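Local coordinates for protein nitrite oxidoreductase subunit A (Kuenenia stuttgartiensis, PDB 7B04) that belongs to the molybdopterin oxidoreductase family and holds a molybdenum atom, two MD1 groups and an iron/sulfur cluster, at residues 134-139 and 691-696; 276-281 and 537-542; 523-528 and 557-562. All coordinates share one frame; numbering follows the deposited sequence.

Contact 1: residues 134-139 and 691-696; sequences PLIRKG and ADFAFP
Arg137 holds CG anti to its backbone N (chi1 -170°), and its chain bends where chi3 sets NE (58°), while Asp692 keeps CG beside its own backbone N; the two side chains run side by side, pointing the same way. NE and NH2 both reach the single oxygen Asp692 OD1 in a salt bridge. The Arg137 NE to Asp692 OD1 bond is 2.8 Å, lies in the guanidinium plane and meets the oxygen nearly along its C-O bond. Arg137 NH2, 3.1 Å from Asp692 OD1, comes instead from above the carboxylate plane, the guanidinium and carboxylate planes standing 48° apart. The other nitrogen, NH1, turns to Asp167, its salt-bridge partner. Asp692 OD1 also takes Arg164, and OD2 takes the backbone N of Ile677, so both oxygens of this buried carboxylate have partners, OD1 from two arginines.

Behind this bridge two antiparallel strands zip together. Leu135 and Ala694 form a hydrogen-bonded pair, Leu135 N to Ala694 O at 2.9 Å and Ala694 N to Leu135 O at 2.8 Å, and a third bond, Arg137 N to Asp692 O, follows. On the face of Leu135 and Ala694 their CB atoms meet at 3.6 Å. On the other face Ile136 lays CD1 obliquely against the Phe693 ring, 3.5 Å from CE1. Pro134 crosses Pro696 at about a right angle.

In the mixed sheet, strand 135-137 sits between 169-171 and 693-696, and 693-696 runs parallel to 676-681 on its far side. Arg137 is the N-cap residue of helix 138-145, whose Trp140 meets Phe693 edge-to-face, while helix 174-191 packs on Pro134, Phe693 and Pro696.

Contact 2: residues 276-281 and 537-542; sequences QAPGHP and LMNRSY
Van der Waals packing carries the meeting of Gly279 with Asn539. With no side chain on Gly279, the two CA atoms come to 4.7 Å, and Asn539 CB rests on the glycine backbone, 3.7 Å from Gly279 CA. Beyond CB, the flat amide of Asn539 is wedged against Ala277 and Pro278: its CG lies 3.5 Å from Ala277 CB, and the Pro278 ring crosses the side chain obliquely. One residue further along the helix, Arg540 lays CG over Gly279 at 3.9 Å from its CA. His280 adds a looser touch, CD2 to Asn539 CB at 4.4 Å.

The partner of helix 535-541 here is a type I beta turn from Ala277 to His280, closed by His280 N to Ala277 O at 3.0 Å, and leading into helix 280-283. Within the turn the methyl of Ala277 sits over the centre of the His280 ring, 3.7 Å above its plane, covering one face of the imidazole.

The polar ends bond to residues beyond the two segments. His280 NE2 is hydrogen-bonded to the hydroxyl of Tyr525, while Arg540 gives NH1 to the carbonyl of Glu842 and NH2 to that of Asn843.

Contact 3: residues 523-528 and 557-562; sequences IHYGEG and SGSHTW. With MD1 (phosphoric acid 4-(2-amino-4-oxo-3,4,5,6,-tetrahydro-pteridin-6-yl)-2-hydroxy-3,4-dimercapto-but-3-en-yl ester guanylate ester), chain C.
Trp562 gives its indole NE1 to His524 ND1 at 2.7 Å, with the N-H pointing fairly straight at 157°. The histidine and the five-membered ring of the tryptophan meet rim to rim, their planes only 8° apart, and ND1, as acceptor, probably carries no proton. Four backbone bonds tie the strands in parallel: Ile523 N to Gly558 O, His560 N to Ile523 O at 2.8 Å, Tyr525 N to His560 O at 2.9 Å, and Trp562 N to Tyr525 O. Past the strand, Glu527 N donates to the MD1 phosphate oxygen O2B at 3.0 Å, and Gly526 CA lies close to the same oxygen; Gly526, Glu527 and Gly528 all belong to the pocket of this MD1.

Tyr525 sets CG between its backbone N and carbonyl carbon (chi1 38°), and its ring folds over the neighbouring strand: His560 O sits 3.1 Å above the ring plane, over its centre. Ser559 OG stands at the ring's edge, while Thr561 CB reaches CE2 of Tyr525 at 3.5 Å. The Tyr525 hydroxyl has its main partner in His280, and Ser559 OG donates to the carbonyl oxygen of Tyr542. On the opposite face His524 and His560 lie side by side, CE1 to CD2 at 3.7 Å, with the ring planes oblique; together with Trp562 they make an aromatic cluster.

In the five-stranded parallel sheet, strand 558-561 is outermost within the chain, and 521-525 separates it from 301-304, whose Leu302 and Ile303 pack on His524 and Ile523. Helix 544-548 covers the Ile523 and Ser559 face through Pro545 and Val546, and helix 527-530 starts at the strand end beside the MD1 phosphate.

From the N terminus, residues 134-139 come first and wait for 691-696, so contact 1 closes a span of 551 residues that holds both others. Inside it, 276-281 is joined to 537-542 by contact 2, but 523-528 precedes 537-542 and pairs with 557-562 beyond it, so contacts 2 and 3 cross. Those two touch, their centres about 10 Å apart, and tie a beta turn, helix 535-541 and the edge of the parallel sheet beside MD1. Helix 527-530, which starts in 523-528, and helix 535-541, which carries most of 537-542, follow each other in the chain. Contact 1 stands apart in the mixed sheet, its nearest atoms about 26 Å from either.

Contact 1: residues 134-139 and 691-696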
loop_
_atom_site.group_PDB
_atom_site.type_symbol
_atom_site.label_atom_id
_atom_site.label_comp_id
_atom_site.label_asym_id
_atom_site.label_seq_id
_atom_site.Cartn_x
_atom_site.Cartn_y
_atom_site.Cartn_z
ATOM N N PRO B 134 29.994 0.691 0.703
ATOM C CA PRO B 134 30.100 0.174 2.073
ATOM C C PRO B 134 30.383 1.286 3.073
ATOM O O PRO B 134 31.113 2.236 2.787
ATOM C CB PRO B 134 31.266 -0.817 1.987
ATOM C CG PRO B 134 31.295 -1.234 0.557
ATOM C CD PRO B 134 30.894 -0.018 -0.224
ATOM N N LEU B 135 29.792 1.154 4.257
ATOM C CA LEU B 135 29.905 2.154 5.306
ATOM C C LEU B 135 30.461 1.531 6.578
ATOM O O LEU B 135 30.108 0.403 6.937
ATOM C CB LEU B 135 28.549 2.798 5.608
ATOM C CG LEU B 135 27.916 3.646 4.507
ATOM C CD1 LEU B 135 26.506 4.058 4.901
ATOM C CD2 LEU B 135 28.775 4.862 4.232
ATOM N N ILE B 136 31.334 2.275 7.252
ATOM C CA ILE B 136 31.832 1.918 8.573
ATOM C C ILE B 136 31.747 3.161 9.449
ATOM O O ILE B 136 32.034 4.274 8.994
ATOM C CB ILE B 136 33.275 1.367 8.517
ATOM C CG1 ILE B 136 33.751 0.956 9.912
ATOM C CG2 ILE B 136 34.226 2.380 7.891
ATOM C CD1 ILE B 136 35.072 0.213 9.912
ATOM N N ARG B 137 31.336 2.975 10.699
ATOM C CA ARG B 137 31.171 4.102 11.606
ATOM C C ARG B 137 32.529 4.566 12.117
ATOM O O ARG B 137 33.410 3.752 12.411
ATOM C CB ARG B 137 30.261 3.728 12.773
ATOM C CG ARG B 137 29.853 4.912 13.632
ATOM C CD ARG B 137 28.878 4.486 14.707
ATOM N NE ARG B 137 29.452 3.445 15.548
ATOM C CZ ARG B 137 30.288 3.672 16.555
ATOM N NH1 ARG B 137 30.650 4.911 16.864
ATOM N NH2 ARG B 137 30.759 2.655 17.256
ATOM N N LYS B 138 32.690 5.887 12.218
ATOM C CA LYS B 138 33.983 6.456 12.583
ATOM C C LYS B 138 34.427 5.992 13.967
ATOM O O LYS B 138 35.584 5.604 14.161
ATOM C CB LYS B 138 33.923 7.983 12.523
ATOM C CG LYS B 138 35.256 8.660 12.799
ATOM C CD LYS B 138 35.131 10.175 12.789
ATOM C CE LYS B 138 36.494 10.837 12.921
ATOM N NZ LYS B 138 37.134 10.540 14.233
ATOM N N GLY B 139 33.518 6.014 14.941
ATOM C CA GLY B 139 33.898 5.614 16.285
ATOM C C GLY B 139 34.104 4.127 16.476
ATOM O O GLY B 139 34.521 3.718 17.564
ATOM N N ALA B 691 24.095 1.660 13.457
ATOM C CA ALA B 691 24.905 0.461 13.288
ATOM C C ALA B 691 26.376 0.841 13.148
ATOM O O ALA B 691 26.738 2.020 13.102
ATOM C CB ALA B 691 24.443 -0.348 12.073
ATOM N N ASP B 692 27.227 -0.182 13.077
ATOM C CA ASP B 692 28.662 0.011 12.914
ATOM C C ASP B 692 29.147 -0.290 11.505
ATOM O O ASP B 692 30.160 0.275 11.077
ATOM C CB ASP B 692 29.437 -0.876 13.895
ATOM C CG ASP B 692 29.186 -0.508 15.344
ATOM O OD1 ASP B 692 28.956 0.686 15.629
ATOM O OD2 ASP B 692 29.221 -1.417 16.199
ATOM N N PHE B 693 28.450 -1.157 10.775
ATOM C CA PHE B 693 28.786 -1.477 9.397
ATOM C C PHE B 693 27.537 -1.423 8.532
ATOM O O PHE B 693 26.418 -1.625 9.011
ATOM C CB PHE B 693 29.420 -2.866 9.275
ATOM C CG PHE B 693 30.845 -2.928 9.732
ATOM C CD1 PHE B 693 31.880 -2.633 8.862
ATOM C CD2 PHE B 693 31.153 -3.293 11.032
ATOM C CE1 PHE B 693 33.194 -2.697 9.278
ATOM C CE2 PHE B 693 32.465 -3.358 11.455
ATOM C CZ PHE B 693 33.486 -3.060 10.577
ATOM N N ALA B 694 27.745 -1.155 7.246
ATOM C CA ALA B 694 26.675 -1.167 6.259
ATOM C C ALA B 694 27.226 -1.745 4.967
ATOM O O ALA B 694 28.287 -1.323 4.500
ATOM C CB ALA B 694 26.113 0.239 6.021
ATOM N N PHE B 695 26.509 -2.705 4.399
ATOM C CA PHE B 695 26.944 -3.371 3.172
ATOM C C PHE B 695 25.882 -3.208 2.099
ATOM O O PHE B 695 24.778 -3.770 2.231
ATOM C CB PHE B 695 27.226 -4.850 3.430
ATOM C CG PHE B 695 28.332 -5.086 4.414
ATOM C CD1 PHE B 695 29.656 -4.977 4.026
ATOM C CD2 PHE B 695 28.048 -5.403 5.731
ATOM C CE1 PHE B 695 30.678 -5.188 4.932
ATOM C CE2 PHE B 695 29.063 -5.614 6.639
ATOM C CZ PHE B 695 30.380 -5.507 6.241
ATOM N N PRO B 696 26.153 -2.454 1.033
ATOM C CA PRO B 696 25.151 -2.263 -0.024
ATOM C C PRO B 696 24.986 -3.536 -0.839
ATOM O O PRO B 696 25.941 -4.037 -1.436
ATOM C CB PRO B 696 25.732 -1.119 -0.861
ATOM C CG PRO B 696 27.198 -1.202 -0.633
ATOM C CD PRO B 696 27.386 -1.692 0.774
#

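Contact 2: residues 276-281 and 537-542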
loop_
_atom_site.group_PDB
_atom_site.type_symbol
_atom_site.label_atom_id
_atom_site.label_comp_id
_atom_site.label_asym_id
_atom_site.label_seq_id
_atom_site.Cartn_x
_atom_site.Cartn_y
_atom_site.Cartn_z
ATOM N N GLN B 276 3.773 -15.914 14.138
ATOM C CA GLN B 276 3.325 -17.308 14.382
ATOM C C GLN B 276 2.023 -17.301 15.167
ATOM O O GLN B 276 1.870 -16.408 15.958
ATOM C CB GLN B 276 4.413 -18.048 15.163
ATOM C CG GLN B 276 3.939 -19.206 16.028
ATOM C CD GLN B 276 4.795 -20.444 16.072
ATOM O OE1 GLN B 276 4.654 -21.348 15.267
ATOM N NE2 GLN B 276 5.645 -20.524 17.072
ATOM N N ALA B 277 1.094 -18.214 14.907
ATOM C CA ALA B 277 -0.051 -18.287 15.827
ATOM C C ALA B 277 0.353 -19.276 16.926
ATOM O O ALA B 277 0.296 -20.457 16.682
ATOM C CB ALA B 277 -1.248 -18.763 15.077
ATOM N N PRO B 278 0.627 -18.848 18.171
ATOM C CA PRO B 278 1.185 -19.735 19.208
ATOM C C PRO B 278 0.304 -20.918 19.568
ATOM O O PRO B 278 0.824 -21.928 20.060
ATOM C CB PRO B 278 1.357 -18.794 20.409
ATOM C CG PRO B 278 1.379 -17.412 19.780
ATOM C CD PRO B 278 0.376 -17.497 18.704
ATOM N N GLY B 279 -1.004 -20.827 19.338
ATOM C CA GLY B 279 -1.888 -21.931 19.682
ATOM C C GLY B 279 -1.772 -23.114 18.749
ATOM O O GLY B 279 -2.177 -24.217 19.117
ATOM N N HIS B 280 -1.225 -22.908 17.549
ATOM C CA HIS B 280 -1.161 -23.987 16.567
ATOM C C HIS B 280 -0.302 -25.171 17.006
ATOM O O HIS B 280 -0.747 -26.317 16.815
ATOM C CB HIS B 280 -0.679 -23.422 15.226
ATOM C CG HIS B 280 -1.723 -22.642 14.494
ATOM N ND1 HIS B 280 -1.496 -22.059 13.266
ATOM C CD2 HIS B 280 -3.004 -22.346 14.820
ATOM C CE1 HIS B 280 -2.593 -21.443 12.865
ATOM N NE2 HIS B 280 -3.522 -21.600 13.790
ATOM N N PRO B 281 0.896 -24.997 17.579
ATOM C CA PRO B 281 1.607 -26.168 18.120
ATOM C C PRO B 281 0.842 -26.889 19.215
ATOM O O PRO B 281 1.073 -28.086 19.428
ATOM C CB PRO B 281 2.921 -25.575 18.649
ATOM C CG PRO B 281 3.117 -24.341 17.850
ATOM C CD PRO B 281 1.740 -23.788 17.629
ATOM N N LEU B 537 -3.998 -18.585 23.678
ATOM C CA LEU B 537 -5.354 -19.001 24.008
ATOM C C LEU B 537 -6.311 -18.692 22.868
ATOM O O LEU B 537 -7.197 -19.497 22.549
ATOM C CB LEU B 537 -5.817 -18.280 25.276
ATOM C CG LEU B 537 -5.268 -18.755 26.608
ATOM C CD1 LEU B 537 -5.466 -17.634 27.608
ATOM C CD2 LEU B 537 -5.982 -20.019 27.039
ATOM N N MET B 538 -6.142 -17.526 22.248
ATOM C CA MET B 538 -7.021 -17.113 21.158
ATOM C C MET B 538 -6.941 -18.079 19.981
ATOM O O MET B 538 -7.967 -18.477 19.423
ATOM C CB MET B 538 -6.648 -15.700 20.710
ATOM C CG MET B 538 -7.479 -14.607 21.343
ATOM S SD MET B 538 -6.622 -13.022 21.174
ATOM C CE MET B 538 -7.975 -11.864 21.099
ATOM N N ASN B 539 -5.728 -18.482 19.598
ATOM C CA ASN B 539 -5.595 -19.392 18.466
ATOM C C ASN B 539 -6.195 -20.750 18.792
ATOM O O ASN B 539 -6.857 -21.367 17.947
ATOM C CB ASN B 539 -4.129 -19.520 18.066
ATOM C CG ASN B 539 -3.512 -18.189 17.716
ATOM O OD1 ASN B 539 -2.580 -17.743 18.369
ATOM N ND2 ASN B 539 -4.037 -17.542 16.683
ATOM N N ARG B 540 -5.974 -21.233 20.015
ATOM C CA ARG B 540 -6.663 -22.435 20.463
ATOM C C ARG B 540 -8.170 -22.227 20.432
ATOM O O ARG B 540 -8.926 -23.133 20.061
ATOM C CB ARG B 540 -6.197 -22.814 21.867
ATOM C CG ARG B 540 -4.749 -23.258 21.937
ATOM C CD ARG B 540 -4.284 -23.355 23.377
ATOM N NE ARG B 540 -5.018 -24.381 24.112
ATOM C CZ ARG B 540 -4.989 -24.517 25.433
ATOM N NH1 ARG B 540 -4.261 -23.690 26.171
ATOM N NH2 ARG B 540 -5.688 -25.480 26.016
ATOM N N SER B 541 -8.625 -21.033 20.821
ATOM C CA SER B 541 -10.047 -20.717 20.765
ATOM C C SER B 541 -10.578 -20.754 19.336
ATOM O O SER B 541 -11.761 -21.037 19.121
ATOM C CB SER B 541 -10.292 -19.345 21.395
ATOM O OG SER B 541 -11.627 -18.913 21.213
ATOM N N TYR B 542 -9.726 -20.464 18.351
ATOM C CA TYR B 542 -10.148 -20.382 16.958
ATOM C C TYR B 542 -10.408 -21.738 16.308
ATOM O O TYR B 542 -10.886 -21.771 15.168
ATOM C CB TYR B 542 -9.099 -19.615 16.150
ATOM C CG TYR B 542 -8.989 -18.161 16.549
ATOM C CD1 TYR B 542 -10.050 -17.512 17.163
ATOM C CD2 TYR B 542 -7.823 -17.440 16.321
ATOM C CE1 TYR B 542 -9.960 -16.186 17.533
ATOM C CE2 TYR B 542 -7.724 -16.110 16.687
ATOM C CZ TYR B 542 -8.797 -15.489 17.294
ATOM O OH TYR B 542 -8.710 -14.168 17.663
#

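Contact 3: residues 523-528 and 557-562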
loop_
_atom_site.group_PDB
_atom_site.type_symbol
_atom_site.label_atom_id
_atom_site.label_comp_id
_atom_site.label_asym_id
_atom_site.label_seq_id
_atom_site.Cartn_x
_atom_site.Cartn_y
_atom_site.Cartn_z
ATOM N N ILE B 523 -12.310 -19.955 9.410
ATOM C CA ILE B 523 -11.971 -18.858 10.304
ATOM C C ILE B 523 -10.563 -18.409 9.954
ATOM O O ILE B 523 -9.623 -19.214 9.979
ATOM C CB ILE B 523 -12.068 -19.268 11.781
ATOM C CG1 ILE B 523 -13.467 -19.791 12.091
ATOM C CG2 ILE B 523 -11.736 -18.089 12.672
ATOM C CD1 ILE B 523 -13.587 -20.479 13.429
ATOM N N HIS B 524 -10.416 -17.133 9.628
ATOM C CA HIS B 524 -9.129 -16.565 9.265
ATOM C C HIS B 524 -8.755 -15.477 10.255
ATOM O O HIS B 524 -9.596 -14.662 10.656
ATOM C CB HIS B 524 -9.147 -16.018 7.843
ATOM C CG HIS B 524 -9.197 -17.090 6.801
ATOM N ND1 HIS B 524 -8.069 -17.620 6.216
ATOM C CD2 HIS B 524 -10.241 -17.774 6.283
ATOM C CE1 HIS B 524 -8.418 -18.556 5.353
ATOM N NE2 HIS B 524 -9.733 -18.669 5.374
ATOM N N TYR B 525 -7.482 -15.472 10.637
ATOM C CA TYR B 525 -6.980 -14.536 11.625
ATOM C C TYR B 525 -5.540 -14.188 11.313
ATOM O O TYR B 525 -4.896 -14.802 10.461
ATOM C CB TYR B 525 -7.061 -15.096 13.044
ATOM C CG TYR B 525 -6.750 -16.561 13.201
ATOM C CD1 TYR B 525 -7.721 -17.519 12.959
ATOM C CD2 TYR B 525 -5.504 -16.986 13.645
ATOM C CE1 TYR B 525 -7.455 -18.851 13.119
ATOM C CE2 TYR B 525 -5.230 -18.330 13.814
ATOM C CZ TYR B 525 -6.208 -19.253 13.548
ATOM O OH TYR B 525 -5.932 -20.584 13.716
ATOM N N GLY B 526 -5.046 -13.194 12.019
ATOM C CA GLY B 526 -3.686 -12.726 11.846
ATOM C C GLY B 526 -3.196 -12.076 13.105
ATOM O O GLY B 526 -3.611 -12.432 14.213
ATOM N N GLU B 527 -2.317 -11.104 12.934
ATOM C CA GLU B 527 -1.640 -10.452 14.040
ATOM C C GLU B 527 -2.453 -9.320 14.643
ATOM O O GLU B 527 -1.963 -8.630 15.541
ATOM C CB GLU B 527 -0.265 -9.978 13.577
ATOM C CG GLU B 527 0.677 -11.153 13.347
ATOM C CD GLU B 527 0.338 -11.935 12.091
ATOM O OE1 GLU B 527 0.099 -11.303 11.046
ATOM O OE2 GLU B 527 0.273 -13.181 12.157
ATOM N N GLY B 528 -3.674 -9.099 14.156
ATOM C CA GLY B 528 -4.608 -8.293 14.912
ATOM C C GLY B 528 -4.986 -8.931 16.227
ATOM O O GLY B 528 -5.392 -8.229 17.157
ATOM N N SER B 557 -12.376 -24.851 4.017
ATOM C CA SER B 557 -12.627 -24.916 5.448
ATOM C C SER B 557 -11.329 -24.635 6.206
ATOM O O SER B 557 -10.317 -24.239 5.623
ATOM C CB SER B 557 -13.225 -26.273 5.820
ATOM O OG SER B 557 -12.271 -27.309 5.676
ATOM N N GLY B 558 -11.382 -24.795 7.518
ATOM C CA GLY B 558 -10.209 -24.730 8.363
ATOM C C GLY B 558 -10.187 -23.474 9.214
ATOM O O GLY B 558 -11.010 -22.568 9.080
ATOM N N SER B 559 -9.208 -23.440 10.113
ATOM C CA SER B 559 -8.915 -22.261 10.914
ATOM C C SER B 559 -7.456 -21.900 10.679
ATOM O O SER B 559 -6.559 -22.690 10.994
ATOM C CB SER B 559 -9.208 -22.528 12.391
ATOM O OG SER B 559 -8.849 -21.432 13.207
ATOM N N HIS B 560 -7.220 -20.711 10.128
ATOM C CA HIS B 560 -5.928 -20.370 9.554
ATOM C C HIS B 560 -5.448 -19.011 10.036
ATOM O O HIS B 560 -6.248 -18.090 10.233
ATOM C CB HIS B 560 -5.997 -20.382 8.022
ATOM C CG HIS B 560 -6.571 -21.644 7.457
ATOM N ND1 HIS B 560 -5.897 -22.846 7.489
ATOM C CD2 HIS B 560 -7.759 -21.894 6.856
ATOM C CE1 HIS B 560 -6.644 -23.782 6.930
ATOM N NE2 HIS B 560 -7.777 -23.229 6.535
ATOM N N THR B 561 -4.135 -18.894 10.219
ATOM C CA THR B 561 -3.483 -17.630 10.515
ATOM C C THR B 561 -2.712 -17.149 9.292
ATOM O O THR B 561 -2.292 -17.946 8.448
ATOM C CB THR B 561 -2.531 -17.750 11.713
ATOM O OG1 THR B 561 -2.077 -16.447 12.098
ATOM C CG2 THR B 561 -1.330 -18.613 11.366
ATOM N N TRP B 562 -2.544 -15.834 9.196
ATOM C CA TRP B 562 -1.844 -15.219 8.080
ATOM C C TRP B 562 -0.748 -14.308 8.601
ATOM O O TRP B 562 -0.915 -13.639 9.624
ATOM C CB TRP B 562 -2.796 -14.431 7.188
ATOM C CG TRP B 562 -3.773 -15.306 6.512
ATOM C CD1 TRP B 562 -5.100 -15.415 6.787
ATOM C CD2 TRP B 562 -3.505 -16.227 5.448
ATOM N NE1 TRP B 562 -5.679 -16.336 5.955
ATOM C CE2 TRP B 562 -4.721 -16.853 5.124
ATOM C CE3 TRP B 562 -2.354 -16.578 4.736
ATOM C CZ2 TRP B 562 -4.824 -17.809 4.120
ATOM C CZ3 TRP B 562 -2.458 -17.529 3.739
ATOM C CH2 TRP B 562 -3.684 -18.133 3.441
HETATM P PB MD1 C . -2.511 -8.485 9.821
HETATM O O3B MD1 C . -2.229 -7.618 11.193
HETATM O O1B MD1 C . -3.766 -7.977 9.152
HETATM O O2B MD1 C . -2.685 -9.941 10.177
HETATM O O3A MD1 C . -1.221 -8.303 8.808
HETATM C C10 MD1 C . 0.025 -8.858 9.133
HETATM C C11 MD1 C . 0.733 -9.305 7.822
HETATM O O11 MD1 C . 0.294 -8.232 6.714
HETATM C C12 MD1 C . 2.044 -9.473 8.052
HETATM S S12 MD1 C . 2.568 -10.172 9.644
HETATM C C13 MD1 C . 3.211 -9.180 7.073
HETATM S S13 MD1 C . 4.879 -9.536 7.693
HETATM C C14 MD1 C . 3.104 -8.606 5.759
HETATM N N15 MD1 C . 2.590 -7.110 6.026
HETATM C C16 MD1 C . 2.098 -6.482 4.869
HETATM C C15 MD1 C . 2.354 -5.048 4.572
HETATM O O14 MD1 C . 3.000 -4.389 5.316
HETATM N N17 MD1 C . 1.792 -4.453 3.329
HETATM C C17 MD1 C . 0.949 -5.316 2.362
HETATM N N16 MD1 C . 0.407 -4.727 1.153
HETATM N N18 MD1 C . 0.685 -6.773 2.664
HETATM C C20 MD1 C . 1.224 -7.366 3.862
HETATM N N8 MD1 C . 1.006 -8.717 4.192
HETATM C C7 MD1 C . 2.351 -9.408 4.730
HETATM P PA MD1 C . -3.067 -6.270 11.640
HETATM O O1A MD1 C . -2.254 -5.532 12.674
HETATM O O2A MD1 C . -3.264 -5.401 10.422
HETATM O "O5'" MD1 C . -4.536 -6.645 12.285
HETATM C "C5'" MD1 C . -5.620 -6.862 11.431
HETATM C "C4'" MD1 C . -6.953 -6.326 12.062
HETATM O "O4'" MD1 C . -7.202 -6.905 13.490
HETATM C "C1'" MD1 C . -7.661 -5.658 14.294
HETATM N N9 MD1 C . -7.465 -5.836 15.757
HETATM C C4 MD1 C . -8.212 -6.714 16.419
HETATM N N3 MD1 C . -9.291 -7.642 15.974
HETATM C C2 MD1 C . -9.951 -8.515 16.943
HETATM N N2 MD1 C . -11.000 -9.419 16.508
HETATM N N1 MD1 C . -9.558 -8.479 18.331
HETATM C C6 MD1 C . -8.522 -7.585 18.750
HETATM O O6 MD1 C . -8.194 -7.552 19.886
HETATM C C5 MD1 C . -7.836 -6.671 17.727
HETATM N N7 MD1 C . -6.867 -5.769 17.846
HETATM C C8 MD1 C . -6.628 -5.241 16.628
HETATM C "C2'" MD1 C . -6.894 -4.757 13.830
HETATM O "O2'" MD1 C . -7.418 -3.429 14.123
HETATM C "C3'" MD1 C . -6.909 -5.053 12.196
HETATM O "O3'" MD1 C . -8.100 -4.468 11.596
#